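Local coordinates for OsmC family protein (Rhodothermus marinus, PDB 5CML) that probably hydrolyses carboxyl esters through its alpha/beta-hydrolase domain, the part present here of a longer protein that also carries an OsmC domain, at residues A[2-7]-A[20-25]; A[31-36]-A[60-65]. All blocks are in the same frame, centred on the assembly; numbering follows the deposited sequence.

Interaction 1 (A[2-7]-A[20-25]); sequences QIKTVT and LDLPVD
Four backbone hydrogen bonds join residues 2-7 to residues 20-22. Gln2 and Leu22 bond to each other in both directions, and so do Lys4 and Leu20. The shortest bond runs from Leu20 N to Lys4 O, 2.7 Å, and is nearly straight at 174°. Leu20 N and Leu22 N both approach their carbonyl nearly along the C=O axis. Between these two hydrogen-bonded pairs sits the non-hydrogen-bonded pair Ile3 and Asp21. Its backbones add weak CA-H...O contacts, including Ile3 CA to Leu20 O at 3.5 Å. The strands are the two arms of an antiparallel beta hairpin at one edge of the main sheet, with strand 2-9 outermost. Ile3 and Asp21 lie side by side on one face and point the same way. Both carboxylate oxygens of Asp21 are hydrogen-bonded; OD2 bonds Ser51 and forms a salt bridge with Arg63. Asp21 OD1 also has Ile3 CG1 and CG2 beside it, each at 3.3 Å. On the other face, the extended Lys4 chain crosses Leu22 obliquely. Lys4 CE approaches Leu22 CD1 to 3.9 Å, an aliphatic contact through the carbon next to NZ. Farther along, Val6 turns CG1 anti to its carbonyl carbon (chi1 -56°). Val6 CG1 meets Leu20 CB at 3.9 Å, and Val6 also packs on Leu62 of the next strand.

Interaction 2 (A[31-36]-A[60-65]); sequences YALFAH and AVLRFD
Five backbone hydrogen bonds form a ladder between the strands. Ala32 N and Phe34 N donate to Ala60 O and Leu62 O, while Leu62 N and Phe64 N donate to Ala32 O and Phe34 O, each at 2.8 Å. The fifth bond, from His36 N to Phe64 O, is longer, 3.1 Å, where the strands start to spread. Phe64 N points almost straight at Phe34 O, 178° at the hydrogen, but lies above the carbonyl plane. The outward backbone groups of Leu33 bond to Leu104 and Ile106 of strand 104-108, those of Ala35 to Ile106 and His108, and Tyr31 bonds Ala103 just before it. Helix 45-56 connects the parallel strands, giving a beta-alpha-beta unit of the alpha/beta-hydrolase sheet. The His36 ring stands beside the other strand, with CG in the crowded position between N and C (chi1 70°). Its ND1 is hydrogen-bonded to Phe38 N, consistent with an unprotonated ND1. His36 NE2 is hydrogen-bonded to a water at 3.0 Å, and the same water accepts a bond from Arg63 NH1. Arg63 NE also forms a salt bridge with Asp21. Asp65 OD1 is hydrogen-bonded to Thr67 OG1 and OD2 to Gly70 N. Ala60 CB sits 3.4 Å from Tyr31 CD2. Leu33 CD1 meets Leu62 CD2 on the face packed by helix 85-98. Phe34 presents a ring edge to Val61 CG1 on the opposite face.

Overall arrangement
Both interactions belong to one mixed sheet. Interaction 1 is the hairpin at its edge and is partly buried; interaction 2 lies deeper and is buried. Strands 15-22 and 59-65 are direct neighbours, so the two contacts meet. Asp21 N probably bonds Val61 O at 2.8 Å. The salt bridge from Asp21 OD2 to Arg63 NE, also 2.8 Å, links their side chains. The pairing is antiparallel in 2-7 with 20-25 and parallel in 31-36 with 60-65. The first mixes aliphatic, charged and polar side chains, some of them exposed. The second adds aromatic rings between two helices. There Ala35 touches the probable nucleophile elbow around Ser109, and His36 lies near the likely Ser-His-Asp triad without touching it.

Interaction 1 (A[2-7]-A[20-25])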
ATOM      1  N   GLN A   2       2.913   4.280 -20.113  1.00 28.06           N
ATOM      2  CA  GLN A   2       1.786   5.163 -20.390  1.00 25.79           C
ATOM      3  C   GLN A   2       0.978   5.305 -19.096  1.00 25.30           C
ATOM      4  O   GLN A   2       0.719   4.317 -18.462  1.00 24.78           O
ATOM      5  CB  GLN A   2       0.890   4.608 -21.497  1.00 26.75           C
ATOM      6  CG  GLN A   2      -0.371   5.399 -21.646  1.00 29.66           C
ATOM      7  CD  GLN A   2      -1.194   5.005 -22.855  1.00 34.02           C
ATOM      8  OE1 GLN A   2      -1.069   3.901 -23.376  1.00 36.02           O
ATOM      9  NE2 GLN A   2      -2.066   5.914 -23.292  1.00 37.25           N
ATOM     10  N   ILE A   3       0.576   6.517 -18.730  1.00 25.67           N
ATOM     11  CA  ILE A   3      -0.237   6.730 -17.527  1.00 27.78           C
ATOM     12  C   ILE A   3      -1.658   7.117 -17.908  1.00 26.49           C
ATOM     13  O   ILE A   3      -1.867   7.993 -18.760  1.00 30.12           O
ATOM     14  CB  ILE A   3       0.363   7.818 -16.643  1.00 30.85           C
ATOM     15  CG1 ILE A   3       1.792   7.437 -16.232  1.00 31.67           C
ATOM     16  CG2 ILE A   3      -0.521   8.061 -15.410  1.00 32.87           C
ATOM     17  CD1 ILE A   3       2.509   8.534 -15.478  1.00 33.18           C
ATOM     18  N   LYS A   4      -2.626   6.459 -17.267  1.00 27.20           N
ATOM     19  CA  LYS A   4      -4.047   6.704 -17.498  1.00 27.27           C
ATOM     20  C   LYS A   4      -4.807   6.979 -16.207  1.00 28.46           C
ATOM     21  O   LYS A   4      -4.534   6.379 -15.189  1.00 29.20           O
ATOM     22  CB  LYS A   4      -4.714   5.511 -18.190  1.00 29.74           C
ATOM     23  CG  LYS A   4      -4.136   5.162 -19.541  1.00 34.40           C
ATOM     24  CD  LYS A   4      -4.994   4.108 -20.234  1.00 34.38           C
ATOM     25  CE  LYS A   4      -4.506   3.844 -21.637  1.00 37.13           C
ATOM     26  NZ  LYS A   4      -5.342   2.810 -22.283  1.00 38.41           N
ATOM     27  N   THR A   5      -5.805   7.853 -16.282  1.00 29.62           N
ATOM     28  CA  THR A   5      -6.741   8.042 -15.187  1.00 31.85           C
ATOM     29  C   THR A   5      -7.868   7.031 -15.348  1.00 29.46           C
ATOM     30  O   THR A   5      -8.348   6.813 -16.454  1.00 32.15           O
ATOM     31  CB  THR A   5      -7.294   9.465 -15.156  1.00 37.16           C
ATOM     32  OG1 THR A   5      -6.222  10.374 -14.898  1.00 38.61           O
ATOM     33  CG2 THR A   5      -8.338   9.618 -14.063  1.00 39.02           C
ATOM     34  N   VAL A   6      -8.234   6.379 -14.242  1.00 27.70           N
ATOM     35  CA  VAL A   6      -9.319   5.424 -14.233  1.00 29.16           C
ATOM     36  C   VAL A   6     -10.298   5.781 -13.149  1.00 29.15           C
ATOM     37  O   VAL A   6      -9.965   6.455 -12.178  1.00 29.87           O
ATOM     38  CB  VAL A   6      -8.846   3.967 -14.023  1.00 29.92           C
ATOM     39  CG1 VAL A   6      -7.825   3.584 -15.083  1.00 33.95           C
ATOM     40  CG2 VAL A   6      -8.317   3.738 -12.617  1.00 30.39           C
ATOM     41  N   THR A   7     -11.517   5.314 -13.332  1.00 31.56           N
ATOM     42  CA  THR A   7     -12.567   5.496 -12.351  1.00 32.55           C
ATOM     43  C   THR A   7     -13.292   4.174 -12.146  1.00 32.04           C
ATOM     44  O   THR A   7     -13.421   3.373 -13.062  1.00 32.67           O
ATOM     45  CB  THR A   7     -13.556   6.597 -12.784  1.00 37.72           C
ATOM     46  OG1 THR A   7     -12.837   7.812 -13.026  1.00 41.13           O
ATOM     47  CG2 THR A   7     -14.517   6.861 -11.705  1.00 40.25           C
ATOM     48  N   LEU A  20      -3.524   4.476 -13.487  1.00 21.82           N
ATOM     49  CA  LEU A  20      -3.035   3.201 -13.980  1.00 21.85           C
ATOM     50  C   LEU A  20      -1.809   3.438 -14.855  1.00 23.18           C
ATOM     51  O   LEU A  20      -1.884   4.121 -15.870  1.00 25.26           O
ATOM     52  CB  LEU A  20      -4.133   2.474 -14.768  1.00 23.47           C
ATOM     53  CG  LEU A  20      -3.728   1.144 -15.390  1.00 24.81           C
ATOM     54  CD1 LEU A  20      -3.347   0.143 -14.322  1.00 27.80           C
ATOM     55  CD2 LEU A  20      -4.855   0.617 -16.265  1.00 27.12           C
ATOM     56  N   ASP A  21      -0.679   2.898 -14.424  1.00 23.31           N
ATOM     57  CA  ASP A  21       0.591   3.053 -15.119  1.00 23.37           C
ATOM     58  C   ASP A  21       0.881   1.762 -15.870  1.00 23.06           C
ATOM     59  O   ASP A  21       0.918   0.685 -15.260  1.00 23.22           O
ATOM     60  CB  ASP A  21       1.719   3.345 -14.122  1.00 26.10           C
ATOM     61  CG  ASP A  21       1.525   4.651 -13.353  1.00 32.68           C
ATOM     62  OD1 ASP A  21       0.727   5.507 -13.760  1.00 34.60           O
ATOM     63  OD2 ASP A  21       2.198   4.835 -12.320  1.00 38.99           O
ATOM     64  N   LEU A  22       1.002   1.855 -17.193  1.00 22.10           N
ATOM     65  CA  LEU A  22       1.125   0.686 -18.048  1.00 21.56           C
ATOM     66  C   LEU A  22       2.536   0.574 -18.620  1.00 23.05           C
ATOM     67  O   LEU A  22       3.153   1.590 -18.927  1.00 24.43           O
ATOM     68  CB  LEU A  22       0.112   0.776 -19.188  1.00 23.27           C
ATOM     69  CG  LEU A  22      -1.358   0.756 -18.743  1.00 24.63           C
ATOM     70  CD1 LEU A  22      -2.239   1.243 -19.840  1.00 29.08           C
ATOM     71  CD2 LEU A  22      -1.790  -0.641 -18.307  1.00 26.20           C
ATOM     72  N   PRO A  23       3.048  -0.657 -18.788  1.00 21.20           N
ATOM     73  CA  PRO A  23       4.393  -0.824 -19.342  1.00 19.84           C
ATOM     74  C   PRO A  23       4.362  -0.804 -20.874  1.00 21.95           C
ATOM     75  O   PRO A  23       3.266  -0.796 -21.469  1.00 24.51           O
ATOM     76  CB  PRO A  23       4.796  -2.196 -18.831  1.00 19.14           C
ATOM     77  CG  PRO A  23       3.562  -2.949 -18.824  1.00 21.28           C
ATOM     78  CD  PRO A  23       2.477  -1.960 -18.406  1.00 21.67           C
ATOM     79  N   VAL A  24       5.538  -0.858 -21.491  1.00 23.09           N
ATOM     80  CA  VAL A  24       5.647  -1.041 -22.939  1.00 24.70           C
ATOM     81  C   VAL A  24       5.118  -2.413 -23.370  1.00 26.32           C
ATOM     82  O   VAL A  24       4.485  -2.538 -24.429  1.00 28.85           O
ATOM     83  CB  VAL A  24       7.131  -0.855 -23.385  1.00 23.76           C
ATOM     84  CG1 VAL A  24       7.348  -1.208 -24.834  1.00 27.98           C
ATOM     85  CG2 VAL A  24       7.514   0.570 -23.165  1.00 25.34           C
ATOM     86  N   ASP A  25       5.405  -3.438 -22.576  1.00 28.63           N
ATOM     87  CA  ASP A  25       4.877  -4.775 -22.808  1.00 29.22           C
ATOM     88  C   ASP A  25       3.359  -4.708 -23.059  1.00 28.32           C
ATOM     89  O   ASP A  25       2.624  -4.198 -22.223  1.00 27.75           O
ATOM     90  CB  ASP A  25       5.142  -5.696 -21.602  1.00 32.56           C
ATOM     91  CG  ASP A  25       6.577  -5.580 -21.026  1.00 37.15           C
ATOM     92  OD1 ASP A  25       7.172  -6.652 -20.731  1.00 40.37           O
ATOM     93  OD2 ASP A  25       7.092  -4.447 -20.807  1.00 34.76           O
TER

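Interaction 2 (A[31-36]-A[60-65])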
ATOM      1  N   TYR A  31      -0.235  -7.235 -12.925  1.00 21.69           N
ATOM      2  CA  TYR A  31      -0.826  -6.002 -12.440  1.00 20.71           C
ATOM      3  C   TYR A  31      -0.613  -5.929 -10.926  1.00 21.68           C
ATOM      4  O   TYR A  31      -0.789  -6.934 -10.222  1.00 23.45           O
ATOM      5  CB  TYR A  31      -2.333  -5.926 -12.767  1.00 20.13           C
ATOM      6  CG  TYR A  31      -2.610  -5.737 -14.245  1.00 20.45           C
ATOM      7  CD1 TYR A  31      -2.527  -6.807 -15.128  1.00 21.87           C
ATOM      8  CD2 TYR A  31      -2.929  -4.491 -14.753  1.00 20.89           C
ATOM      9  CE1 TYR A  31      -2.762  -6.636 -16.482  1.00 22.69           C
ATOM     10  CE2 TYR A  31      -3.143  -4.310 -16.107  1.00 21.71           C
ATOM     11  CZ  TYR A  31      -3.076  -5.393 -16.960  1.00 22.49           C
ATOM     12  OH  TYR A  31      -3.318  -5.230 -18.319  1.00 25.06           O
ATOM     13  N   ALA A  32      -0.239  -4.747 -10.451  1.00 20.78           N
ATOM     14  CA  ALA A  32      -0.022  -4.501  -9.032  1.00 19.17           C
ATOM     15  C   ALA A  32      -0.994  -3.447  -8.571  1.00 21.44           C
ATOM     16  O   ALA A  32      -1.219  -2.469  -9.272  1.00 24.59           O
ATOM     17  CB  ALA A  32       1.409  -4.050  -8.762  1.00 20.93           C
ATOM     18  N   LEU A  33      -1.554  -3.633  -7.377  1.00 21.18           N
ATOM     19  CA  LEU A  33      -2.324  -2.601  -6.703  1.00 21.55           C
ATOM     20  C   LEU A  33      -1.391  -1.970  -5.700  1.00 20.48           C
ATOM     21  O   LEU A  33      -0.768  -2.679  -4.907  1.00 21.11           O
ATOM     22  CB  LEU A  33      -3.566  -3.172  -5.998  1.00 23.62           C
ATOM     23  CG  LEU A  33      -4.333  -2.191  -5.106  1.00 28.36           C
ATOM     24  CD1 LEU A  33      -4.883  -1.059  -5.966  1.00 31.83           C
ATOM     25  CD2 LEU A  33      -5.472  -2.874  -4.310  1.00 33.17           C
ATOM     26  N   PHE A  34      -1.278  -0.654  -5.757  1.00 20.32           N
ATOM     27  CA  PHE A  34      -0.340   0.088  -4.916  1.00 19.36           C
ATOM     28  C   PHE A  34      -1.116   1.114  -4.109  1.00 20.31           C
ATOM     29  O   PHE A  34      -1.437   2.199  -4.606  1.00 20.90           O
ATOM     30  CB  PHE A  34       0.730   0.743  -5.801  1.00 19.16           C
ATOM     31  CG  PHE A  34       1.855   1.429  -5.060  1.00 21.70           C
ATOM     32  CD1 PHE A  34       2.008   1.343  -3.688  1.00 22.52           C
ATOM     33  CD2 PHE A  34       2.781   2.171  -5.784  1.00 24.17           C
ATOM     34  CE1 PHE A  34       3.070   1.985  -3.044  1.00 24.26           C
ATOM     35  CE2 PHE A  34       3.846   2.812  -5.156  1.00 26.09           C
ATOM     36  CZ  PHE A  34       3.987   2.718  -3.775  1.00 24.73           C
ATOM     37  N   ALA A  35      -1.419   0.756  -2.861  1.00 20.79           N
ATOM     38  CA  ALA A  35      -2.142   1.641  -1.948  1.00 20.12           C
ATOM     39  C   ALA A  35      -1.133   2.428  -1.141  1.00 21.16           C
ATOM     40  O   ALA A  35      -0.325   1.844  -0.443  1.00 21.81           O
ATOM     41  CB  ALA A  35      -3.026   0.857  -1.049  1.00 21.69           C
ATOM     42  N   HIS A  36      -1.170   3.747  -1.233  1.00 20.45           N
ATOM     43  CA  HIS A  36      -0.078   4.539  -0.679  1.00 21.26           C
ATOM     44  C   HIS A  36      -0.548   5.839  -0.050  1.00 21.26           C
ATOM     45  O   HIS A  36      -1.676   6.305  -0.299  1.00 21.94           O
ATOM     46  CB  HIS A  36       0.928   4.855  -1.781  1.00 22.42           C
ATOM     47  CG  HIS A  36       0.396   5.823  -2.775  1.00 24.15           C
ATOM     48  ND1 HIS A  36       0.517   7.186  -2.620  1.00 25.85           N
ATOM     49  CD2 HIS A  36      -0.321   5.634  -3.911  1.00 24.40           C
ATOM     50  CE1 HIS A  36      -0.086   7.791  -3.629  1.00 25.59           C
ATOM     51  NE2 HIS A  36      -0.605   6.872  -4.421  1.00 24.93           N
ATOM     52  N   ALA A  60       2.234  -3.555 -14.703  1.00 21.96           N
ATOM     53  CA  ALA A  60       1.256  -2.484 -14.695  1.00 21.39           C
ATOM     54  C   ALA A  60       0.941  -2.194 -13.250  1.00 21.88           C
ATOM     55  O   ALA A  60       0.865  -3.118 -12.446  1.00 22.44           O
ATOM     56  CB  ALA A  60      -0.023  -2.871 -15.486  1.00 22.52           C
ATOM     57  N   VAL A  61       0.736  -0.922 -12.929  1.00 21.23           N
ATOM     58  CA  VAL A  61       0.552  -0.501 -11.533  1.00 21.39           C
ATOM     59  C   VAL A  61      -0.681   0.392 -11.392  1.00 20.20           C
ATOM     60  O   VAL A  61      -0.766   1.445 -12.044  1.00 22.82           O
ATOM     61  CB  VAL A  61       1.789   0.282 -11.003  1.00 22.37           C
ATOM     62  CG1 VAL A  61       1.600   0.635  -9.543  1.00 22.50           C
ATOM     63  CG2 VAL A  61       3.089  -0.513 -11.153  1.00 23.81           C
ATOM     64  N   LEU A  62      -1.624  -0.029 -10.549  1.00 20.12           N
ATOM     65  CA  LEU A  62      -2.767   0.810 -10.197  1.00 19.84           C
ATOM     66  C   LEU A  62      -2.442   1.511  -8.880  1.00 21.84           C
ATOM     67  O   LEU A  62      -2.398   0.887  -7.811  1.00 22.89           O
ATOM     68  CB  LEU A  62      -4.054  -0.005 -10.071  1.00 20.74           C
ATOM     69  CG  LEU A  62      -5.334   0.805  -9.811  1.00 23.05           C
ATOM     70  CD1 LEU A  62      -5.699   1.667 -11.031  1.00 25.26           C
ATOM     71  CD2 LEU A  62      -6.484  -0.105  -9.471  1.00 24.42           C
ATOM     72  N   ARG A  63      -2.227   2.814  -8.965  1.00 20.94           N
ATOM     73  CA  ARG A  63      -1.947   3.622  -7.793  1.00 23.39           C
ATOM     74  C   ARG A  63      -3.241   4.072  -7.174  1.00 22.85           C
ATOM     75  O   ARG A  63      -4.058   4.737  -7.818  1.00 24.60           O
ATOM     76  CB  ARG A  63      -1.105   4.828  -8.168  1.00 23.96           C
ATOM     77  CG  ARG A  63       0.287   4.470  -8.578  1.00 26.65           C
ATOM     78  CD  ARG A  63       1.082   5.692  -8.863  1.00 30.55           C
ATOM     79  NE  ARG A  63       0.939   6.159 -10.241  1.00 32.86           N
ATOM     80  CZ  ARG A  63       0.620   7.400 -10.586  1.00 33.71           C
ATOM     81  NH1 ARG A  63       0.334   8.317  -9.655  1.00 33.66           N
ATOM     82  NH2 ARG A  63       0.565   7.717 -11.875  1.00 34.55           N
ATOM     83  N   PHE A  64      -3.431   3.688  -5.920  1.00 22.61           N
ATOM     84  CA  PHE A  64      -4.628   4.043  -5.194  1.00 25.20           C
ATOM     85  C   PHE A  64      -4.237   4.936  -4.037  1.00 24.56           C
ATOM     86  O   PHE A  64      -3.467   4.534  -3.167  1.00 23.26           O
ATOM     87  CB  PHE A  64      -5.346   2.795  -4.703  1.00 28.98           C
ATOM     88  CG  PHE A  64      -6.578   3.090  -3.925  1.00 34.96           C
ATOM     89  CD1 PHE A  64      -7.779   3.307  -4.576  1.00 40.21           C
ATOM     90  CD2 PHE A  64      -6.537   3.176  -2.542  1.00 39.14           C
ATOM     91  CE1 PHE A  64      -8.924   3.584  -3.865  1.00 42.12           C
ATOM     92  CE2 PHE A  64      -7.687   3.454  -1.821  1.00 41.76           C
ATOM     93  CZ  PHE A  64      -8.874   3.662  -2.485  1.00 43.16           C
ATOM     94  N   ASP A  65      -4.755   6.155  -4.056  1.00 25.21           N
ATOM     95  CA  ASP A  65      -4.458   7.143  -3.026  1.00 26.21           C
ATOM     96  C   ASP A  65      -5.254   6.864  -1.760  1.00 25.05           C
ATOM     97  O   ASP A  65      -6.452   7.163  -1.673  1.00 26.16           O
ATOM     98  CB  ASP A  65      -4.773   8.542  -3.552  1.00 28.66           C
ATOM     99  CG  ASP A  65      -4.684   9.598  -2.484  1.00 32.10           C
ATOM    100  OD1 ASP A  65      -3.938   9.407  -1.495  1.00 31.90           O
ATOM    101  OD2 ASP A  65      -5.365  10.630  -2.641  1.00 35.16           O
TER
HETATM  102  O   HOH W   1      -1.171   8.232  -7.084  1.00 30.51           O